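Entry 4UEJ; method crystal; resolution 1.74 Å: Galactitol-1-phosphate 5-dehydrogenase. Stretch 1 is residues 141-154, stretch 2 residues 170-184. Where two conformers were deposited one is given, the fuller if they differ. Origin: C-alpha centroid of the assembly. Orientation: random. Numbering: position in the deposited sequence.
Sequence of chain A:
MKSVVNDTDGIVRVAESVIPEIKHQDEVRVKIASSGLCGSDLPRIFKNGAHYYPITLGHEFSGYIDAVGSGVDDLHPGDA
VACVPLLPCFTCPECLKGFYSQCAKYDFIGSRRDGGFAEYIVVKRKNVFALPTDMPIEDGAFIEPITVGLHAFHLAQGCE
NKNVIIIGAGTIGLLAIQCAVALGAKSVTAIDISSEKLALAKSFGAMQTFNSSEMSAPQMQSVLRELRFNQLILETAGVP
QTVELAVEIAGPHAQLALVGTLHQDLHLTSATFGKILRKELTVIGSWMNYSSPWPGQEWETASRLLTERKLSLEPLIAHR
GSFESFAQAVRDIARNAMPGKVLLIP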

ATOM      1  N   ALA A 141      29.617  -1.326 -11.586  1.00 13.79           N
ATOM      2  CA  ALA A 141      29.210  -0.485 -10.461  1.00 13.57           C
ATOM      3  C   ALA A 141      27.752  -0.068 -10.554  1.00 14.46           C
ATOM      4  O   ALA A 141      27.205   0.504  -9.607  1.00 14.25           O
ATOM      5  N   PHE A 142      27.105  -0.370 -11.676  1.00 11.70           N
ATOM      6  CA  PHE A 142      25.714   0.046 -11.833  1.00 10.92           C
ATOM      7  C   PHE A 142      24.743  -1.087 -11.602  1.00 14.36           C
ATOM      8  O   PHE A 142      23.530  -0.862 -11.567  1.00  9.54           O
ATOM      9  N   ILE A 143      25.262  -2.301 -11.429  1.00 11.74           N
ATOM     10  CA  ILE A 143      24.364  -3.443 -11.266  1.00 13.06           C
ATOM     11  C   ILE A 143      23.494  -3.318 -10.024  1.00 12.48           C
ATOM     12  O   ILE A 143      22.286  -3.541 -10.096  1.00 10.05           O
ATOM     13  N   GLU A 144      24.098  -2.962  -8.894  1.00  9.81           N
ATOM     14  CA  GLU A 144      23.350  -2.803  -7.663  1.00 10.32           C
ATOM     15  C   GLU A 144      22.226  -1.742  -7.802  1.00 10.01           C
ATOM     16  O   GLU A 144      21.064  -2.040  -7.482  1.00 10.33           O
ATOM     17  N   PRO A 145      22.539  -0.533  -8.319  1.00 11.34           N
ATOM     18  CA  PRO A 145      21.414   0.406  -8.456  1.00 12.70           C
ATOM     19  C   PRO A 145      20.361  -0.012  -9.504  1.00 10.26           C
ATOM     20  O   PRO A 145      19.176   0.321  -9.312  1.00 11.14           O
ATOM     21  N   ILE A 146      20.746  -0.757 -10.538  1.00  8.13           N
ATOM     22  CA  ILE A 146      19.754  -1.312 -11.466  1.00  7.91           C
ATOM     23  C   ILE A 146      18.788  -2.221 -10.719  1.00  8.75           C
ATOM     24  O   ILE A 146      17.572  -2.149 -10.897  1.00  8.80           O
ATOM     25  N   THR A 147      19.337  -3.070  -9.859  1.00  7.64           N
ATOM     26  CA  THR A 147      18.480  -4.043  -9.193  1.00  9.65           C
ATOM     27  C   THR A 147      17.483  -3.410  -8.237  1.00 10.73           C
ATOM     28  O   THR A 147      16.510  -4.051  -7.898  1.00  8.99           O
ATOM     29  N   VAL A 148      17.727  -2.180  -7.793  1.00  8.72           N
ATOM     30  CA  VAL A 148      16.758  -1.494  -6.940  1.00  6.99           C
ATOM     31  C   VAL A 148      15.404  -1.386  -7.658  1.00  9.60           C
ATOM     32  O   VAL A 148      14.352  -1.797  -7.125  1.00  9.39           O
ATOM     33  N   GLY A 149      15.435  -0.846  -8.869  1.00 10.01           N
ATOM     34  CA  GLY A 149      14.242  -0.702  -9.677  1.00 10.31           C
ATOM     35  C   GLY A 149      13.675  -2.046 -10.073  1.00 11.61           C
ATOM     36  O   GLY A 149      12.466  -2.235 -10.056  1.00 10.42           O
ATOM     37  N   LEU A 150      14.551  -2.986 -10.412  1.00  6.65           N
ATOM     38  CA  LEU A 150      14.110  -4.309 -10.808  1.00  6.90           C
ATOM     39  C   LEU A 150      13.388  -5.002  -9.661  1.00  8.47           C
ATOM     40  O   LEU A 150      12.431  -5.733  -9.889  1.00  7.18           O
ATOM     41  N   HIS A 151      13.864  -4.779  -8.442  1.00  8.95           N
ATOM     42  CA  HIS A 151      13.233  -5.396  -7.277  1.00  7.58           C
ATOM     43  C   HIS A 151      11.814  -4.873  -7.098  1.00  8.24           C
ATOM     44  O   HIS A 151      10.896  -5.645  -6.820  1.00  8.50           O
ATOM     45  N   ALA A 152      11.644  -3.565  -7.258  1.00  6.75           N
ATOM     46  CA  ALA A 152      10.296  -2.976  -7.207  1.00  6.72           C
ATOM     47  C   ALA A 152       9.386  -3.536  -8.297  1.00  7.24           C
ATOM     48  O   ALA A 152       8.232  -3.878  -8.005  1.00  8.67           O
ATOM     49  N   PHE A 153       9.875  -3.636  -9.540  1.00  6.66           N
ATOM     50  CA  PHE A 153       9.083  -4.280 -10.605  1.00  9.23           C
ATOM     51  C   PHE A 153       8.699  -5.717 -10.241  1.00 10.89           C
ATOM     52  O   PHE A 153       7.576  -6.168 -10.486  1.00 10.77           O
ATOM     53  N   HIS A 154       9.643  -6.446  -9.662  1.00  9.19           N
ATOM     54  CA  HIS A 154       9.391  -7.824  -9.254  1.00 11.33           C
ATOM     55  C   HIS A 154       8.277  -7.907  -8.219  1.00 12.96           C
ATOM     56  O   HIS A 154       7.390  -8.753  -8.323  1.00 11.06           O
ATOM     57  N   GLY A 170      16.656  10.787 -10.476  1.00 16.78           N
ATOM     58  CA  GLY A 170      18.005  10.499 -10.023  1.00 16.14           C
ATOM     59  C   GLY A 170      18.465   9.231 -10.710  1.00 13.65           C
ATOM     60  O   GLY A 170      17.766   8.708 -11.574  1.00 13.87           O
ATOM     61  N   THR A 171      19.637   8.718 -10.356  1.00 11.30           N
ATOM     62  CA  THR A 171      20.138   7.556 -11.080  1.00 10.78           C
ATOM     63  C   THR A 171      19.205   6.345 -11.010  1.00  9.68           C
ATOM     64  O   THR A 171      18.953   5.690 -12.010  1.00 10.48           O
ATOM     65  N   ILE A 172      18.698   6.045  -9.815  0.71 11.00           N
ATOM     66  CA  ILE A 172      17.792   4.921  -9.652  0.71 13.33           C
ATOM     67  C   ILE A 172      16.585   5.062 -10.570  0.71  8.16           C
ATOM     68  O   ILE A 172      16.217   4.127 -11.276  0.71  7.74           O
ATOM     69  N   GLY A 173      15.985   6.242 -10.563  1.00  8.55           N
ATOM     70  CA  GLY A 173      14.844   6.522 -11.428  1.00 10.41           C
ATOM     71  C   GLY A 173      15.136   6.423 -12.918  1.00 12.14           C
ATOM     72  O   GLY A 173      14.349   5.858 -13.680  1.00  9.57           O
ATOM     73  N   LEU A 174      16.260   6.986 -13.354  1.00  9.31           N
ATOM     74  CA  LEU A 174      16.594   6.916 -14.760  1.00  9.72           C
ATOM     75  C   LEU A 174      16.855   5.479 -15.182  1.00 12.14           C
ATOM     76  O   LEU A 174      16.489   5.086 -16.280  1.00  9.35           O
ATOM     77  N   LEU A 175      17.500   4.694 -14.317  1.00  8.89           N
ATOM     78  CA  LEU A 175      17.718   3.276 -14.626  1.00  8.58           C
ATOM     79  C   LEU A 175      16.381   2.545 -14.730  1.00 10.66           C
ATOM     80  O   LEU A 175      16.180   1.717 -15.622  1.00  8.76           O
ATOM     81  N   ALA A 176      15.471   2.866 -13.815  1.00  8.14           N
ATOM     82  CA  ALA A 176      14.149   2.257 -13.816  1.00 11.38           C
ATOM     83  C   ALA A 176      13.389   2.536 -15.115  1.00  9.14           C
ATOM     84  O   ALA A 176      12.681   1.670 -15.627  1.00  8.18           O
ATOM     85  N   ILE A 177      13.530   3.738 -15.653  1.00  7.92           N
ATOM     86  CA  ILE A 177      12.934   4.038 -16.951  1.00  8.37           C
ATOM     87  C   ILE A 177      13.448   3.101 -18.018  1.00  9.88           C
ATOM     88  O   ILE A 177      12.660   2.510 -18.764  1.00 12.24           O
ATOM     89  N   GLN A 178      14.771   2.962 -18.084  1.00  9.00           N
ATOM     90  CA  GLN A 178      15.402   2.096 -19.064  1.00  9.53           C
ATOM     91  C   GLN A 178      14.960   0.646 -18.909  1.00 11.66           C
ATOM     92  O   GLN A 178      14.697  -0.037 -19.904  1.00 11.97           O
ATOM     93  N   CYS A 179      14.865   0.180 -17.662  1.00 14.14           N
ATOM     94  CA  CYS A 179      14.453  -1.200 -17.423  1.00 12.73           C
ATOM     95  C   CYS A 179      12.986  -1.415 -17.810  1.00  8.74           C
ATOM     96  O   CYS A 179      12.663  -2.410 -18.449  1.00 12.65           O
ATOM     97  N   ALA A 180      12.126  -0.463 -17.462  1.00  8.99           N
ATOM     98  CA  ALA A 180      10.711  -0.555 -17.831  1.00  9.90           C
ATOM     99  C   ALA A 180      10.531  -0.692 -19.336  1.00  9.97           C
ATOM    100  O   ALA A 180       9.720  -1.484 -19.803  1.00 13.58           O
ATOM    101  N   VAL A 181      11.280   0.089 -20.102  1.00  9.21           N
ATOM    102  CA  VAL A 181      11.202   0.002 -21.551  1.00 11.22           C
ATOM    103  C   VAL A 181      11.655  -1.374 -22.031  1.00 19.90           C
ATOM    104  O   VAL A 181      11.007  -1.997 -22.869  1.00 17.21           O
ATOM    105  N   ALA A 182      12.754  -1.857 -21.467  1.00 17.80           N
ATOM    106  CA  ALA A 182      13.344  -3.105 -21.916  1.00 18.60           C
ATOM    107  C   ALA A 182      12.461  -4.312 -21.588  1.00 21.20           C
ATOM    108  O   ALA A 182      12.490  -5.339 -22.285  1.00 21.58           O
ATOM    109  N   LEU A 183      11.678  -4.174 -20.530  1.00 16.81           N
ATOM    110  CA  LEU A 183      10.866  -5.254 -19.991  1.00 16.69           C
ATOM    111  C   LEU A 183       9.423  -5.171 -20.474  1.00 15.76           C
ATOM    112  O   LEU A 183       8.545  -5.870 -19.969  1.00 24.72           O
ATOM    113  N   GLY A 184       9.180  -4.287 -21.436  1.00 18.39           N
ATOM    114  CA  GLY A 184       7.924  -4.289 -22.165  1.00 21.76           C
ATOM    115  C   GLY A 184       6.774  -3.481 -21.599  1.00 18.41           C
ATOM    116  O   GLY A 184       5.617  -3.773 -21.894  1.00 17.27           O
TER

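Helix 143-154 and helix 171-182 cross at 62°, with their axes 8.4 Å apart at closest approach. The contact is almost wholly apolar, and no direct hydrogen bond joins the two stretches. Phe 153, Ile 172 and Leu 175 cover the most surface.

Phe 153 points toward the second helix with chi1 m. Its ring tip reaches the backbone there: Phe 153 CZ lies 3.6 Å from Ala 176 O. Cys 179 CB meets the ring edge, 3.9 Å from Phe 153 CE2. Phe 153 CZ is also 3.9 Å from Ala 180 CB. Leu 183, just past the helix, adds its CD1 at 4.0 Å from Phe 153 CD2.

Ile 172 starts sideways, but its end comes nearer. It has two deposited conformers; the one described has chi1 m and chi2 m. Ile 172 CD1 packs 3.5 Å from Pro 145 CB, and Ile 172 CG2 lies 3.8 Å from Val 148 CG1. Val 148 points toward the second helix with chi1 t.

Leu 175 points toward the first helix in the m, t rotamer. Leu 175 CD1 is 3.9 Å from Pro 145 CB, and Leu 175 CD2 is 3.8 Å from Ile 146 CG1. Phe 142 (chi1 m) offers its ring edge to Leu 175.

Cys 179, chi1 m, points inward. Cys 179 SG lies 3.8 Å from Ile 146 CG2 and 3.9 Å from Leu 150 CD2.

Gly 149 lets the helices come close. An ideal CB on Gly 149 would lie a tight 3.3 Å from Ala 176 CB.

Water 1 provides a polar link. Water 1 O lies 2.8 Å from Pro 145 O and 3.0 Å from Ile 172 O and can donate to either, with further acceptors elsewhere in the structure. Water 1 O accepts a weak bond from Gly 149 N at 3.1 Å.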

ATOM      1  CB  ALA A 141      30.089   0.747 -10.369  1.00 14.68           C
ATOM      2  CB  PHE A 142      25.480   0.647 -13.224  1.00 11.26           C
ATOM      3  CG  PHE A 142      26.006   2.043 -13.366  1.00 12.84           C
ATOM      4  CD1 PHE A 142      27.320   2.262 -13.726  1.00 13.03           C
ATOM      5  CD2 PHE A 142      25.192   3.134 -13.106  1.00 15.94           C
ATOM      6  CE1 PHE A 142      27.814   3.554 -13.857  1.00 20.83           C
ATOM      7  CE2 PHE A 142      25.681   4.426 -13.233  1.00 19.55           C
ATOM      8  CZ  PHE A 142      26.999   4.633 -13.606  1.00 15.89           C
ATOM      9  CB  ILE A 143      25.140  -4.754 -11.214  1.00 12.55           C
ATOM     10  CG1 ILE A 143      25.783  -5.004 -12.573  1.00 18.86           C
ATOM     11  CG2 ILE A 143      24.221  -5.918 -10.847  1.00 11.37           C
ATOM     12  CD1 ILE A 143      26.331  -6.388 -12.701  1.00 29.55           C
ATOM     13  CB  GLU A 144      24.317  -2.492  -6.512  1.00 13.24           C
ATOM     14  CG  GLU A 144      23.760  -2.764  -5.126  1.00  9.49           C
ATOM     15  CD  GLU A 144      22.965  -1.614  -4.576  1.00 11.97           C
ATOM     16  OE1 GLU A 144      22.957  -0.541  -5.211  1.00 13.20           O
ATOM     17  OE2 GLU A 144      22.326  -1.792  -3.515  1.00 16.11           O
ATOM     18  CB  PRO A 145      22.105   1.735  -8.839  1.00 14.08           C
ATOM     19  CG  PRO A 145      23.487   1.373  -9.249  1.00 16.48           C
ATOM     20  CD  PRO A 145      23.839   0.154  -8.447  1.00 13.21           C
ATOM     21  CB  ILE A 146      20.410  -2.097 -12.591  1.00  8.37           C
ATOM     22  CG1 ILE A 146      21.158  -1.131 -13.506  1.00  8.91           C
ATOM     23  CG2 ILE A 146      19.357  -2.832 -13.440  1.00  8.28           C
ATOM     24  CD1 ILE A 146      22.099  -1.842 -14.409  1.00 10.35           C
ATOM     25  CB  THR A 147      19.274  -5.109  -8.406  1.00  7.92           C
ATOM     26  OG1 THR A 147      20.012  -4.496  -7.338  1.00 10.50           O
ATOM     27  CG2 THR A 147      20.209  -5.886  -9.357  1.00  8.44           C
ATOM     28  CB  VAL A 148      17.248  -0.104  -6.538  1.00  8.32           C
ATOM     29  CG1 VAL A 148      16.172   0.640  -5.784  1.00 13.38           C
ATOM     30  CG2 VAL A 148      18.510  -0.223  -5.681  1.00 16.36           C
ATOM     31  CB  LEU A 150      15.274  -5.176 -11.271  1.00  7.67           C
ATOM     32  CG  LEU A 150      15.886  -4.756 -12.613  1.00  7.54           C
ATOM     33  CD1 LEU A 150      16.966  -5.778 -12.999  1.00  8.16           C
ATOM     34  CD2 LEU A 150      14.810  -4.720 -13.678  1.00 10.29           C
ATOM     35  CB  HIS A 151      14.033  -5.125  -6.002  1.00  7.34           C
ATOM     36  CG  HIS A 151      13.465  -5.809  -4.800  1.00  7.81           C
ATOM     37  ND1 HIS A 151      13.416  -7.184  -4.683  1.00 10.76           N
ATOM     38  CD2 HIS A 151      12.891  -5.319  -3.677  1.00  9.39           C
ATOM     39  CE1 HIS A 151      12.843  -7.507  -3.538  1.00 15.44           C
ATOM     40  NE2 HIS A 151      12.525  -6.391  -2.900  1.00 10.35           N
ATOM     41  CB  ALA A 152      10.365  -1.473  -7.302  1.00 10.09           C
ATOM     42  CB  PHE A 153       9.841  -4.289 -11.942  1.00  6.95           C
ATOM     43  CG  PHE A 153      10.060  -2.925 -12.534  1.00 14.83           C
ATOM     44  CD1 PHE A 153       9.240  -1.860 -12.201  1.00 13.34           C
ATOM     45  CD2 PHE A 153      11.104  -2.703 -13.418  1.00 18.04           C
ATOM     46  CE1 PHE A 153       9.444  -0.599 -12.750  1.00 14.93           C
ATOM     47  CE2 PHE A 153      11.311  -1.437 -13.971  1.00 15.77           C
ATOM     48  CZ  PHE A 153      10.493  -0.388 -13.623  1.00 10.83           C
ATOM     49  CB  HIS A 154      10.670  -8.451  -8.693  1.00 14.73           C
ATOM     50  CG  HIS A 154      10.495  -9.864  -8.231  1.00 23.20           C
ATOM     51  ND1 HIS A 154      11.287 -10.431  -7.258  1.00 33.65           N
ATOM     52  CD2 HIS A 154       9.625 -10.827  -8.615  1.00 31.62           C
ATOM     53  CE1 HIS A 154      10.909 -11.680  -7.056  1.00 32.00           C
ATOM     54  NE2 HIS A 154       9.901 -11.945  -7.868  1.00 32.29           N
ATOM     55  CB  THR A 171      21.517   7.145 -10.582  1.00 13.83           C
ATOM     56  OG1 THR A 171      22.396   8.265 -10.716  1.00 15.34           O
ATOM     57  CG2 THR A 171      22.046   5.991 -11.418  1.00 16.98           C
ATOM     58  CB  ILE A 172      17.306   4.792  -8.196  0.71 12.25           C
ATOM     59  CG1 ILE A 172      18.490   4.540  -7.265  0.71 18.56           C
ATOM     60  CG2 ILE A 172      16.289   3.662  -8.071  0.71 11.83           C
ATOM     61  CD1 ILE A 172      19.221   3.274  -7.588  0.71 15.28           C
ATOM     62  CB  LEU A 174      17.811   7.788 -15.070  1.00 10.73           C
ATOM     63  CG  LEU A 174      17.540   9.284 -14.930  1.00 11.55           C
ATOM     64  CD1 LEU A 174      18.837  10.103 -15.016  1.00 13.03           C
ATOM     65  CD2 LEU A 174      16.558   9.720 -16.018  1.00 12.62           C
ATOM     66  CB  LEU A 175      18.609   2.612 -13.575  1.00  8.42           C
ATOM     67  CG  LEU A 175      20.088   3.051 -13.654  1.00  9.65           C
ATOM     68  CD1 LEU A 175      20.815   2.641 -12.363  1.00 14.70           C
ATOM     69  CD2 LEU A 175      20.766   2.449 -14.846  1.00  9.72           C
ATOM     70  CB  ALA A 176      13.345   2.741 -12.614  1.00  7.09           C
ATOM     71  CB  ILE A 177      13.219   5.479 -17.370  1.00 11.19           C
ATOM     72  CG1 ILE A 177      12.493   6.437 -16.422  1.00  9.86           C
ATOM     73  CG2 ILE A 177      12.816   5.696 -18.827  1.00 11.34           C
ATOM     74  CD1 ILE A 177      12.904   7.883 -16.590  1.00 13.39           C
ATOM     75  CB  GLN A 178      16.925   2.199 -18.961  1.00 13.35           C
ATOM     76  CG  GLN A 178      17.462   3.588 -19.193  1.00 11.43           C
ATOM     77  CD  GLN A 178      18.973   3.617 -19.144  1.00 19.73           C
ATOM     78  OE1 GLN A 178      19.619   2.617 -19.427  1.00 26.98           O
ATOM     79  NE2 GLN A 178      19.543   4.758 -18.777  1.00 18.41           N
ATOM     80  CB  CYS A 179      14.678  -1.594 -15.969  1.00  8.19           C
ATOM     81  SG  CYS A 179      16.442  -1.781 -15.581  1.00 12.22           S
ATOM     82  CB  ALA A 180       9.940   0.659 -17.312  1.00 10.84           C
ATOM     83  CB  VAL A 181      12.048   1.105 -22.215  1.00 10.72           C
ATOM     84  CG1 VAL A 181      12.082   0.913 -23.712  1.00 16.78           C
ATOM     85  CG2 VAL A 181      11.461   2.463 -21.855  1.00 10.48           C
ATOM     86  CB  ALA A 182      14.732  -3.272 -21.287  1.00 22.22           C
ATOM     87  CB  LEU A 183      10.903  -5.228 -18.468  1.00 18.08           C
ATOM     88  CG  LEU A 183      12.300  -5.426 -17.866  1.00 15.42           C
ATOM     89  CD1 LEU A 183      12.250  -5.086 -16.407  1.00 16.52           C
ATOM     90  CD2 LEU A 183      12.783  -6.842 -18.079  1.00 29.66           C
TER
HETATM   91  O   HOH W   1      16.910   1.273 -10.611  1.00 11.75           O